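Local coordinates for protein A-adding tRNA nucleotidyltransferase (Aquifex aeolicus, PDB 4WBY) that adds the terminal adenosine to tRNAs ending in CC, using ATP and magnesium, and so completes their CCA tail, at residues 275-280 / 339-344. Sequence-based numbering, arbitrary orientation.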
# COMPACT_ATOMS: atom_id res chain seq x y z
N LEU A 275 4.53 2.17 -11.06
CA LEU A 275 5.86 1.59 -10.96
C LEU A 275 6.44 1.27 -12.34
O LEU A 275 7.61 1.54 -12.60
CB LEU A 275 5.82 0.32 -10.10
CG LEU A 275 7.19 -0.18 -9.67
CD1 LEU A 275 7.78 0.76 -8.62
CD2 LEU A 275 7.07 -1.59 -9.13
N LEU A 276 5.62 0.71 -13.21
CA LEU A 276 6.07 0.41 -14.57
C LEU A 276 6.51 1.67 -15.32
O LEU A 276 7.52 1.65 -16.01
CB LEU A 276 4.97 -0.28 -15.38
CG LEU A 276 4.61 -1.70 -14.91
CD1 LEU A 276 3.56 -2.31 -15.82
CD2 LEU A 276 5.85 -2.59 -14.87
N ILE A 277 5.74 2.75 -15.18
CA ILE A 277 6.14 4.02 -15.79
C ILE A 277 7.45 4.53 -15.16
O ILE A 277 8.35 4.98 -15.88
CB ILE A 277 5.03 5.09 -15.64
CG1 ILE A 277 3.79 4.71 -16.46
CG2 ILE A 277 5.54 6.46 -16.06
CD1 ILE A 277 4.09 4.38 -17.92
N LEU A 278 7.56 4.44 -13.84
CA LEU A 278 8.78 4.85 -13.13
C LEU A 278 10.05 4.18 -13.63
O LEU A 278 11.09 4.82 -13.73
CB LEU A 278 8.64 4.55 -11.64
CG LEU A 278 8.21 5.61 -10.65
CD1 LEU A 278 8.22 4.96 -9.29
CD2 LEU A 278 9.13 6.82 -10.70
N ILE A 279 9.96 2.89 -13.94
CA ILE A 279 11.15 2.13 -14.31
C ILE A 279 11.26 1.94 -15.82
O ILE A 279 12.06 1.13 -16.29
CB ILE A 279 11.18 0.75 -13.61
CG1 ILE A 279 10.01 -0.12 -14.08
CG2 ILE A 279 11.18 0.94 -12.08
CD1 ILE A 279 10.12 -1.58 -13.66
N SER A 280 10.47 2.70 -16.56
CA SER A 280 10.35 2.50 -18.00
C SER A 280 11.61 2.90 -18.77
O SER A 280 11.72 2.58 -19.94
CB SER A 280 9.15 3.27 -18.54
OG SER A 280 9.31 4.67 -18.40
N LEU A 339 -3.89 -1.75 -21.98
CA LEU A 339 -4.87 -0.79 -22.49
C LEU A 339 -4.71 0.58 -21.83
O LEU A 339 -4.75 1.61 -22.50
CB LEU A 339 -6.29 -1.29 -22.28
CG LEU A 339 -6.63 -2.63 -22.92
CD1 LEU A 339 -8.07 -2.99 -22.60
CD2 LEU A 339 -6.42 -2.56 -24.42
N LEU A 340 -4.53 0.58 -20.51
CA LEU A 340 -4.41 1.85 -19.79
C LEU A 340 -3.09 2.54 -20.16
O LEU A 340 -3.05 3.77 -20.31
CB LEU A 340 -4.52 1.62 -18.29
CG LEU A 340 -5.87 1.00 -17.88
CD1 LEU A 340 -6.00 0.87 -16.36
CD2 LEU A 340 -7.03 1.79 -18.46
N LEU A 341 -2.03 1.77 -20.36
CA LEU A 341 -0.76 2.32 -20.80
C LEU A 341 -0.89 2.97 -22.18
O LEU A 341 -0.35 4.05 -22.43
CB LEU A 341 0.32 1.24 -20.82
CG LEU A 341 1.46 1.31 -19.79
CD1 LEU A 341 1.03 1.98 -18.49
CD2 LEU A 341 2.00 -0.09 -19.53
N LEU A 342 -1.64 2.32 -23.07
CA LEU A 342 -1.87 2.84 -24.41
C LEU A 342 -2.62 4.17 -24.37
O LEU A 342 -2.45 5.01 -25.24
CB LEU A 342 -2.64 1.82 -25.26
CG LEU A 342 -1.78 0.65 -25.79
CD1 LEU A 342 -2.66 -0.50 -26.24
CD2 LEU A 342 -0.88 1.09 -26.94
N MET A 343 -3.44 4.36 -23.34
CA MET A 343 -4.19 5.60 -23.20
C MET A 343 -3.33 6.79 -22.81
O MET A 343 -3.81 7.92 -22.80
CB MET A 343 -5.32 5.43 -22.19
CG MET A 343 -6.43 4.55 -22.72
SD MET A 343 -7.81 4.39 -21.57
CE MET A 343 -8.36 6.09 -21.44
N LEU A 344 -2.06 6.55 -22.51
CA LEU A 344 -1.10 7.63 -22.28
C LEU A 344 -0.64 8.25 -23.60
O LEU A 344 -0.02 9.31 -23.61
CB LEU A 344 0.11 7.12 -21.50
CG LEU A 344 -0.22 6.53 -20.14
CD1 LEU A 344 1.02 5.94 -19.48
CD2 LEU A 344 -0.85 7.59 -19.24
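The CA atoms of I277 and L341 are the nearest pair across the two segments, 8.7 Å apart, on helices 271-278 and 336-342. The contact is apolar helix-to-helix packing in the helical C-terminal half of this seahorse-shaped enzyme, which is built of head, neck, body and tail. It lies away from the ATP and magnesium sites.

One methyl group does most of the work. I277 CD1 sits 3.8 Å from L344 CD1 and 3.9 Å from L341 CD1, so a single isoleucine tip meets two leucines spaced three residues apart. The I277 and L344 side chains reach toward each other, tip to tip. I277 and L341 instead pass alongside, running in opposite directions. I277 CG1 stands anti to its carbonyl carbon (chi1 -66°), and this branch carries CD1 across to the leucines. The contact is small, burying 130 Å² in all. L276 CD1 lies farther off, 4.6 Å from L341 CD2.

Neighbouring helices fill in around it. K248 of helix 243-262 touches both I277 and L344. T303 of helix 298-309 touches both L276 and L341. The two segments are thus also joined through shared neighbours.

Helix 271-278 runs to L278, and I279 is the first residue to leave helical backbone angles. S280 then folds back on the last turn. The carbonyl oxygen of I277 accepts two bonds from this one residue. S280 N gives one to I277 O at 3.2 Å. S280 OG gives the shorter, 2.7 Å to I277 O, with the donor tilted 19° from the carbonyl plane.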